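Local coordinates for protein 4-hydroxybenzoyl-CoA Thioesterase (Pseudomonas sp. CBS3, PDB 1LO7) that hydrolyses 4-hydroxybenzoyl-CoA to 4-hydroxybenzoate and coenzyme A, the last step in the breakdown of 4-chlorobenzoate to 4-hydroxybenzoate, at residues 59-64 against 115-120; 88-93 against 127-132. All coordinates share one frame; numbering follows the deposited sequence.

Contact 1 (59-64 against 115-120) is a buried strand pair inside the hot dog sheet, while contact 2 (88-93 against 127-132) lies farther out, partly exposed, where a turn leading into strand 91-101 meets the end of strand 126-130. Strand 107-123 pairs with 56-68 along one edge and, one after the other along its other edge, with 91-101 and 126-130, so contact 2 meets 115-120 on the edge away from 59-64. Both hold one coenzyme A analogue. Contact 1 uses sheet hydrogen bonds, a buried ion pair and apolar packing along the phenacyl group, pantetheine and adenine; contact 2 offers backbone N-H groups and one water to the phosphates.

Contact 1: 59-64 against 115-120; sequences TPIVSC and EIRVFA. With 4CO (4-hydroxyphenacyl coenzyme A), chain B.
Glu115 lies beside Ile61, whose CD1 packs 3.7 Å from Glu115 CG, the two side chains crossing at about a right angle. Their strands are antiparallel neighbours in the hot dog sheet, and a classic beta bulge shifts the register. In the bulge Val62 and Ser63 both face Ile116, whose O accepts a nearly straight bond from Val62 N at 2.8 Å and a longer one from Ser63 N, while Ile116 N donates back to Ser63 O. Ile116 CG2 meets Val62 CG2, and Ile116 CD1, Val62 CB and Ser63 CB all lie against the adenine of the ligand.

Arg117 turns to the face of the sheet that carries Ile61 and Glu115. Its CG stands anti to the carbonyl carbon (chi1 -73°), and the extended chain carries NE toward Glu115. NE and NH2 both bond Glu115 OE1, side-on and from the same face of the carboxylate plane. Arg117 NH1 reaches across to Thr59 O at 2.9 Å, in the guanidinium plane. This bond, from a side chain that also touches the ligand ring, probably helps position the segment whose Thr59 N donates to the phenolic O2B at 2.8 Å. Asp32 adds another salt bridge to Arg117 NH2.

Val118 N donates to Pro60 O, and beyond it Ile61 O accepts the pantetheine N4P at 2.8 Å; Val118 CG1 touches the ribose. At Phe119 the contact is CH-pi, with Thr59 CG2 over one ring face, 3.6 Å from the centroid of the Phe119 ring and offset toward the rim. Last in line, Ala120 CB rests 3.8 Å from Pro60 CG.

Contact 2: 88-93 against 127-132; sequences RRKSFV and LRAIEV. With 4CO (4-hydroxyphenacyl coenzyme A), chain B.
Arg89 and Val132 are joined by the one direct backbone hydrogen bond of this contact, Val132 N to Arg89 O, 3.0 Å and essentially straight at 179°. On the same stretch of backbone, Val132 CG2 packs against Arg89 O and approaches the edge of the Phe92 ring. Farther out, Glu131 OE1 sits over one face of the Arg89 guanidinium, 3.1 Å from Arg89 NH2, with the two planes nearly perpendicular. No N-H points at that oxygen, so the attraction is one of charge alone.

The backbone N-H groups of Arg89, Lys90 and Ser91 point at the 3'-phosphate of the ligand, while Arg88 N closes the turn onto Ser91 O. Arg89 N donates to O9A of the ligand at 2.8 Å. Ser91 N donates to the same O9A at 2.9 Å. Lys90 N goes chiefly to the ligand's O8A, at 2.8 Å. Ser91 OG, placed between the backbone N and the carbonyl carbon (chi1 61°), lies within reach of both O9A and O3D. From the facing strand, Ala129 N supplies a fourth backbone donor, to O4A of the pyrophosphate at 3.0 Å.

One water, at rather short distances, lies between Lys90 O and Ile130 O. A second donates to Ala129 O and to the pyrophosphate O3A and accepts from Lys90 NZ at 3.2 Å, at the end of an extended lysine chain that runs past Ala129 O. The ammonium of Lys90, an experimentally identified substrate-binding residue, thus reaches the pyrophosphate through a water, by long bonds, and coenzyme A recognition at this outer edge rests largely on main-chain N-H groups, with positive charge nearby that would favour the phosphates.

Contact 1: 59-64 against 115-120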
loop_
_atom_site.group_PDB
_atom_site.type_symbol
_atom_site.label_atom_id
_atom_site.label_comp_id
_atom_site.label_asym_id
_atom_site.label_seq_id
_atom_site.Cartn_x
_atom_site.Cartn_y
_atom_site.Cartn_z
ATOM N N THR A 59 18.729 5.164 3.542
ATOM C CA THR A 59 19.438 4.618 2.380
ATOM C C THR A 59 18.518 4.483 1.162
ATOM O O THR A 59 18.045 3.400 0.824
ATOM C CB THR A 59 20.058 3.239 2.715
ATOM O OG1 THR A 59 19.002 2.360 3.083
ATOM C CG2 THR A 59 21.029 3.395 3.859
ATOM N N PRO A 60 18.233 5.596 0.510
ATOM C CA PRO A 60 17.373 5.563 -0.660
ATOM C C PRO A 60 17.985 4.685 -1.751
ATOM O O PRO A 60 19.213 4.514 -1.867
ATOM C CB PRO A 60 17.284 6.998 -1.195
ATOM C CG PRO A 60 18.287 7.811 -0.407
ATOM C CD PRO A 60 18.794 6.942 0.752
ATOM N N ILE A 61 17.083 4.112 -2.571
ATOM C CA ILE A 61 17.456 3.225 -3.680
ATOM C C ILE A 61 17.693 3.983 -4.956
ATOM O O ILE A 61 16.956 4.912 -5.235
ATOM C CB ILE A 61 16.355 2.167 -3.845
ATOM C CG1 ILE A 61 16.739 1.023 -4.806
ATOM C CG2 ILE A 61 15.013 2.823 -4.211
ATOM C CD1 ILE A 61 15.944 -0.274 -4.565
ATOM N N VAL A 62 18.753 3.575 -5.680
ATOM C CA VAL A 62 19.121 4.184 -6.961
ATOM C C VAL A 62 18.934 3.210 -8.127
ATOM O O VAL A 62 18.761 3.603 -9.285
ATOM C CB VAL A 62 20.492 4.841 -7.018
ATOM C CG1 VAL A 62 20.526 5.959 -5.968
ATOM C CG2 VAL A 62 21.622 3.872 -6.661
ATOM N N SER A 63 18.956 1.922 -7.831
ATOM C CA SER A 63 18.785 0.968 -8.902
ATOM C C SER A 63 18.329 -0.379 -8.386
ATOM O O SER A 63 18.582 -0.729 -7.244
ATOM C CB SER A 63 20.113 0.819 -9.626
ATOM O OG SER A 63 19.953 -0.088 -10.697
ATOM N N CYS A 64 17.660 -1.165 -9.197
ATOM C CA CYS A 64 17.260 -2.480 -8.709
ATOM C C CYS A 64 17.190 -3.511 -9.841
ATOM O O CYS A 64 16.782 -3.210 -10.945
ATOM C CB CYS A 64 15.865 -2.504 -8.048
ATOM S SG CYS A 64 15.457 -4.186 -7.394
ATOM N N GLU A 115 19.609 -4.716 -4.905
ATOM C CA GLU A 115 19.300 -3.298 -4.793
ATOM C C GLU A 115 20.572 -2.492 -4.659
ATOM O O GLU A 115 21.469 -2.897 -3.921
ATOM C CB GLU A 115 18.437 -2.994 -3.516
ATOM C CG GLU A 115 17.050 -3.676 -3.541
ATOM C CD GLU A 115 16.264 -3.320 -2.308
ATOM O OE1 GLU A 115 16.765 -3.172 -1.223
ATOM O OE2 GLU A 115 14.972 -3.223 -2.517
ATOM N N ILE A 116 20.616 -1.365 -5.341
ATOM C CA ILE A 116 21.763 -0.492 -5.220
ATOM C C ILE A 116 21.257 0.718 -4.450
ATOM O O ILE A 116 20.332 1.396 -4.881
ATOM C CB ILE A 116 22.407 -0.083 -6.531
ATOM C CG1 ILE A 116 22.820 -1.366 -7.314
ATOM C CG2 ILE A 116 23.603 0.824 -6.194
ATOM C CD1 ILE A 116 23.707 -1.100 -8.539
ATOM N N ARG A 117 21.836 0.972 -3.274
ATOM C CA ARG A 117 21.396 2.089 -2.475
ATOM C C ARG A 117 22.579 2.949 -2.060
ATOM O O ARG A 117 23.763 2.617 -2.310
ATOM C CB ARG A 117 20.739 1.530 -1.205
ATOM C CG ARG A 117 19.349 0.893 -1.428
ATOM C CD ARG A 117 18.909 0.137 -0.184
ATOM N NE ARG A 117 17.651 -0.625 -0.314
ATOM C CZ ARG A 117 16.462 -0.161 0.078
ATOM N NH1 ARG A 117 16.286 1.078 0.592
ATOM N NH2 ARG A 117 15.417 -0.985 -0.052
ATOM N N VAL A 118 22.248 4.056 -1.403
ATOM C CA VAL A 118 23.286 4.962 -0.912
ATOM C C VAL A 118 22.821 5.539 0.369
ATOM O O VAL A 118 21.617 5.625 0.600
ATOM C CB VAL A 118 23.479 6.138 -1.831
ATOM C CG1 VAL A 118 23.947 5.682 -3.202
ATOM C CG2 VAL A 118 22.223 7.006 -1.909
ATOM N N PHE A 119 23.789 5.930 1.214
ATOM C CA PHE A 119 23.482 6.620 2.467
ATOM C C PHE A 119 23.277 8.043 2.021
ATOM O O PHE A 119 24.004 8.508 1.177
ATOM C CB PHE A 119 24.588 6.548 3.515
ATOM C CG PHE A 119 24.530 5.215 4.226
ATOM C CD1 PHE A 119 23.737 5.037 5.356
ATOM C CD2 PHE A 119 25.254 4.129 3.734
ATOM C CE1 PHE A 119 23.708 3.813 6.016
ATOM C CE2 PHE A 119 25.224 2.895 4.383
ATOM C CZ PHE A 119 24.435 2.738 5.523
ATOM N N ALA A 120 22.261 8.728 2.530
ATOM C CA ALA A 120 22.079 10.061 2.029
ATOM C C ALA A 120 21.647 11.029 3.095
ATOM O O ALA A 120 21.260 10.658 4.191
ATOM C CB ALA A 120 20.999 10.068 0.938
HETATM N N1A 4CO B . 23.019 2.321 -11.106
HETATM C C2A 4CO B . 24.107 2.089 -10.311
HETATM N N3A 4CO B . 24.654 2.909 -9.452
HETATM C C4A 4CO B . 24.000 4.088 -9.387
HETATM C C5A 4CO B . 22.900 4.466 -10.138
HETATM C C6A 4CO B . 22.386 3.518 -11.035
HETATM N N6A 4CO B . 21.337 3.751 -11.796
HETATM N N7A 4CO B . 22.504 5.763 -9.824
HETATM C C8A 4CO B . 23.381 6.164 -8.895
HETATM N N9A 4CO B . 24.314 5.200 -8.615
HETATM C C1D 4CO B . 25.477 5.301 -7.727
HETATM C C2D 4CO B . 26.553 6.213 -8.309
HETATM O O2D 4CO B . 27.332 5.544 -9.304
HETATM C C3D 4CO B . 27.379 6.452 -7.057
HETATM O O3D 4CO B . 28.007 5.263 -6.650
HETATM P P3D 4CO B . 29.544 5.209 -6.285
HETATM O O7A 4CO B . 30.260 5.071 -7.537
HETATM O O8A 4CO B . 29.931 6.423 -5.562
HETATM O O9A 4CO B . 29.749 3.962 -5.383
HETATM C C4D 4CO B . 26.244 6.681 -6.064
HETATM O O4D 4CO B . 25.075 6.004 -6.620
HETATM C C5D 4CO B . 25.939 8.099 -5.681
HETATM O O5D 4CO B . 25.381 8.746 -6.828
HETATM P P1A 4CO B . 25.956 10.165 -7.245
HETATM O O1A 4CO B . 25.323 10.406 -8.551
HETATM O O2A 4CO B . 27.399 10.182 -7.304
HETATM O O3A 4CO B . 25.556 11.200 -6.204
HETATM P P2A 4CO B . 24.274 12.158 -6.101
HETATM O O4A 4CO B . 24.344 12.787 -4.764
HETATM O O5A 4CO B . 24.383 13.186 -7.134
HETATM O O6A 4CO B . 22.865 11.401 -6.490
HETATM C CBP 4CO B . 20.903 10.601 -5.499
HETATM C CCP 4CO B . 22.416 10.400 -5.615
HETATM C CDP 4CO B . 20.567 12.013 -4.990
HETATM C CEP 4CO B . 20.302 9.513 -4.619
HETATM C CAP 4CO B . 20.242 10.642 -6.887
HETATM O OAP 4CO B . 20.533 9.443 -7.608
HETATM C C9P 4CO B . 18.722 10.538 -6.768
HETATM O O9P 4CO B . 18.089 11.430 -6.244
HETATM N N8P 4CO B . 18.100 9.307 -7.214
HETATM C C7P 4CO B . 16.685 9.226 -6.835
HETATM C C6P 4CO B . 16.492 8.532 -5.479
HETATM C C5P 4CO B . 15.013 8.158 -5.324
HETATM O O5P 4CO B . 14.112 8.986 -5.402
HETATM N N4P 4CO B . 14.816 6.754 -5.055
HETATM C C3P 4CO B . 13.429 6.313 -5.017
HETATM C C2P 4CO B . 12.745 6.735 -3.744
HETATM S S1P 4CO B . 13.796 6.720 -2.292
HETATM O O1B 4CO B . 11.921 4.558 -0.717
HETATM C C1B 4CO B . 12.644 5.434 -0.275
HETATM C C2B 4CO B . 13.564 5.129 0.828
HETATM C C3B 4CO B . 14.387 6.162 1.340
HETATM C C4B 4CO B . 15.248 5.893 2.400
HETATM C C5B 4CO B . 15.271 4.603 2.971
HETATM O O2B 4CO B . 16.088 4.327 4.088
HETATM C C6B 4CO B . 14.458 3.569 2.431
HETATM C C7B 4CO B . 13.595 3.836 1.350
HETATM C CB 4CO B . 12.645 6.796 -0.863
#

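Contact 2: 88-93 against 127-132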
loop_
_atom_site.group_PDB
_atom_site.type_symbol
_atom_site.label_atom_id
_atom_site.label_comp_id
_atom_site.label_asym_id
_atom_site.label_seq_id
_atom_site.Cartn_x
_atom_site.Cartn_y
_atom_site.Cartn_z
ATOM N N ARG A 88 30.947 0.042 -2.622
ATOM C CA ARG A 88 31.515 0.798 -3.676
ATOM C C ARG A 88 32.071 2.043 -3.082
ATOM O O ARG A 88 32.877 1.913 -2.177
ATOM C CB ARG A 88 30.541 0.982 -4.841
ATOM C CG ARG A 88 30.242 -0.374 -5.482
ATOM C CD ARG A 88 29.138 -0.332 -6.539
ATOM N NE ARG A 88 28.988 -1.634 -7.212
ATOM C CZ ARG A 88 28.142 -1.862 -8.212
ATOM N NH1 ARG A 88 27.359 -0.912 -8.695
ATOM N NH2 ARG A 88 28.107 -3.095 -8.746
ATOM N N ARG A 89 31.699 3.213 -3.568
ATOM C CA ARG A 89 32.251 4.411 -2.952
ATOM C C ARG A 89 31.101 5.023 -2.188
ATOM O O ARG A 89 31.046 4.948 -0.958
ATOM C CB ARG A 89 32.857 5.391 -3.961
ATOM C CG ARG A 89 33.377 6.661 -3.278
ATOM C CD ARG A 89 34.271 7.488 -4.194
ATOM N NE ARG A 89 35.272 8.260 -3.457
ATOM C CZ ARG A 89 35.017 9.453 -2.906
ATOM N NH1 ARG A 89 33.821 10.026 -3.001
ATOM N NH2 ARG A 89 35.973 10.103 -2.238
ATOM N N LYS A 90 30.156 5.606 -2.922
ATOM C CA LYS A 90 28.991 6.185 -2.269
ATOM C C LYS A 90 27.832 5.192 -2.281
ATOM O O LYS A 90 26.825 5.359 -1.588
ATOM C CB LYS A 90 28.525 7.417 -2.997
ATOM C CG LYS A 90 29.479 8.550 -2.879
ATOM C CD LYS A 90 28.820 9.860 -3.277
ATOM C CE LYS A 90 29.791 11.014 -3.170
ATOM N NZ LYS A 90 29.324 12.138 -3.959
ATOM N N SER A 91 27.950 4.127 -3.054
ATOM C CA SER A 91 26.854 3.166 -3.127
ATOM C C SER A 91 27.218 1.806 -2.620
ATOM O O SER A 91 28.382 1.513 -2.408
ATOM C CB SER A 91 26.396 3.008 -4.585
ATOM O OG SER A 91 27.454 2.504 -5.429
ATOM N N PHE A 92 26.207 0.951 -2.473
ATOM C CA PHE A 92 26.455 -0.413 -2.054
ATOM C C PHE A 92 25.362 -1.281 -2.701
ATOM O O PHE A 92 24.258 -0.793 -3.014
ATOM C CB PHE A 92 26.521 -0.539 -0.517
ATOM C CG PHE A 92 25.230 -0.116 0.179
ATOM C CD1 PHE A 92 25.070 1.188 0.674
ATOM C CD2 PHE A 92 24.155 -1.007 0.333
ATOM C CE1 PHE A 92 23.885 1.597 1.297
ATOM C CE2 PHE A 92 22.967 -0.613 0.964
ATOM C CZ PHE A 92 22.827 0.693 1.457
ATOM N N VAL A 93 25.683 -2.536 -2.886
ATOM C CA VAL A 93 24.758 -3.463 -3.498
ATOM C C VAL A 93 24.267 -4.329 -2.379
ATOM O O VAL A 93 25.060 -4.971 -1.697
ATOM C CB VAL A 93 25.451 -4.326 -4.580
ATOM C CG1 VAL A 93 24.439 -5.334 -5.149
ATOM C CG2 VAL A 93 26.071 -3.502 -5.733
ATOM N N LEU A 127 18.083 15.777 -2.014
ATOM C CA LEU A 127 18.690 14.542 -1.535
ATOM C C LEU A 127 20.179 14.478 -2.044
ATOM O O LEU A 127 20.532 14.864 -3.149
ATOM C CB LEU A 127 17.874 13.390 -2.109
ATOM C CG LEU A 127 18.368 12.076 -1.581
ATOM C CD1 LEU A 127 18.038 12.005 -0.069
ATOM C CD2 LEU A 127 17.676 10.967 -2.402
ATOM N N ARG A 128 21.102 13.996 -1.238
ATOM C CA ARG A 128 22.468 13.942 -1.673
ATOM C C ARG A 128 23.169 12.701 -1.085
ATOM O O ARG A 128 23.134 12.457 0.131
ATOM C CB ARG A 128 23.162 15.238 -1.229
ATOM C CG ARG A 128 24.673 15.078 -1.044
ATOM C CD ARG A 128 25.497 15.881 -2.046
ATOM N NE ARG A 128 25.454 17.327 -1.808
ATOM C CZ ARG A 128 25.912 18.274 -2.644
ATOM N NH1 ARG A 128 26.472 17.982 -3.825
ATOM N NH2 ARG A 128 25.803 19.557 -2.277
ATOM N N ALA A 129 23.816 11.923 -1.947
ATOM C CA ALA A 129 24.502 10.746 -1.481
ATOM C C ALA A 129 25.828 11.062 -0.831
ATOM O O ALA A 129 26.500 12.042 -1.174
ATOM C CB ALA A 129 24.811 9.824 -2.655
ATOM N N ILE A 130 26.222 10.207 0.112
ATOM C CA ILE A 130 27.504 10.429 0.760
ATOM C C ILE A 130 28.361 9.173 0.657
ATOM O O ILE A 130 27.902 8.085 0.376
ATOM C CB ILE A 130 27.340 10.756 2.224
ATOM C CG1 ILE A 130 26.666 9.573 2.928
ATOM C CG2 ILE A 130 26.485 11.991 2.391
ATOM C CD1 ILE A 130 26.623 9.736 4.452
ATOM N N GLU A 131 29.643 9.355 0.860
ATOM C CA GLU A 131 30.508 8.228 0.827
ATOM C C GLU A 131 30.063 7.305 1.936
ATOM O O GLU A 131 29.667 7.764 3.010
ATOM C CB GLU A 131 31.894 8.783 1.112
ATOM C CG GLU A 131 32.992 7.746 1.297
ATOM C CD GLU A 131 34.265 8.507 1.364
ATOM O OE1 GLU A 131 34.746 9.055 0.399
ATOM O OE2 GLU A 131 34.737 8.603 2.583
ATOM N N VAL A 132 30.089 6.003 1.682
ATOM C CA VAL A 132 29.634 5.088 2.724
ATOM C C VAL A 132 30.431 5.305 4.005
ATOM O O VAL A 132 31.625 5.210 3.975
ATOM C CB VAL A 132 29.663 3.624 2.274
ATOM C CG1 VAL A 132 29.159 2.714 3.377
ATOM C CG2 VAL A 132 28.809 3.423 1.039
HETATM N N1A 4CO B . 23.019 2.321 -11.106
HETATM C C2A 4CO B . 24.107 2.089 -10.311
HETATM N N3A 4CO B . 24.654 2.909 -9.452
HETATM C C4A 4CO B . 24.000 4.088 -9.387
HETATM C C5A 4CO B . 22.900 4.466 -10.138
HETATM C C6A 4CO B . 22.386 3.518 -11.035
HETATM N N6A 4CO B . 21.337 3.751 -11.796
HETATM N N7A 4CO B . 22.504 5.763 -9.824
HETATM C C8A 4CO B . 23.381 6.164 -8.895
HETATM N N9A 4CO B . 24.314 5.200 -8.615
HETATM C C1D 4CO B . 25.477 5.301 -7.727
HETATM C C2D 4CO B . 26.553 6.213 -8.309
HETATM O O2D 4CO B . 27.332 5.544 -9.304
HETATM C C3D 4CO B . 27.379 6.452 -7.057
HETATM O O3D 4CO B . 28.007 5.263 -6.650
HETATM P P3D 4CO B . 29.544 5.209 -6.285
HETATM O O7A 4CO B . 30.260 5.071 -7.537
HETATM O O8A 4CO B . 29.931 6.423 -5.562
HETATM O O9A 4CO B . 29.749 3.962 -5.383
HETATM C C4D 4CO B . 26.244 6.681 -6.064
HETATM O O4D 4CO B . 25.075 6.004 -6.620
HETATM C C5D 4CO B . 25.939 8.099 -5.681
HETATM O O5D 4CO B . 25.381 8.746 -6.828
HETATM P P1A 4CO B . 25.956 10.165 -7.245
HETATM O O1A 4CO B . 25.323 10.406 -8.551
HETATM O O2A 4CO B . 27.399 10.182 -7.304
HETATM O O3A 4CO B . 25.556 11.200 -6.204
HETATM P P2A 4CO B . 24.274 12.158 -6.101
HETATM O O4A 4CO B . 24.344 12.787 -4.764
HETATM O O5A 4CO B . 24.383 13.186 -7.134
HETATM O O6A 4CO B . 22.865 11.401 -6.490
HETATM C CBP 4CO B . 20.903 10.601 -5.499
HETATM C CCP 4CO B . 22.416 10.400 -5.615
HETATM C CDP 4CO B . 20.567 12.013 -4.990
HETATM C CEP 4CO B . 20.302 9.513 -4.619
HETATM C CAP 4CO B . 20.242 10.642 -6.887
HETATM O OAP 4CO B . 20.533 9.443 -7.608
HETATM C C9P 4CO B . 18.722 10.538 -6.768
HETATM O O9P 4CO B . 18.089 11.430 -6.244
HETATM N N8P 4CO B . 18.100 9.307 -7.214
HETATM C C7P 4CO B . 16.685 9.226 -6.835
HETATM C C6P 4CO B . 16.492 8.532 -5.479
HETATM C C5P 4CO B . 15.013 8.158 -5.324
HETATM O O5P 4CO B . 14.112 8.986 -5.402
HETATM N N4P 4CO B . 14.816 6.754 -5.055
HETATM C C3P 4CO B . 13.429 6.313 -5.017
HETATM C C2P 4CO B . 12.745 6.735 -3.744
HETATM S S1P 4CO B . 13.796 6.720 -2.292
HETATM O O1B 4CO B . 11.921 4.558 -0.717
HETATM C C1B 4CO B . 12.644 5.434 -0.275
HETATM C C2B 4CO B . 13.564 5.129 0.828
HETATM C C3B 4CO B . 14.387 6.162 1.340
HETATM C C4B 4CO B . 15.248 5.893 2.400
HETATM C C5B 4CO B . 15.271 4.603 2.971
HETATM O O2B 4CO B . 16.088 4.327 4.088
HETATM C C6B 4CO B . 14.458 3.569 2.431
HETATM C C7B 4CO B . 13.595 3.836 1.350
HETATM C CB 4CO B . 12.645 6.796 -0.863
HETATM O O HOH W 1 26.580 5.904 0.878
HETATM O O HOH W 2 26.316 13.080 -3.633
#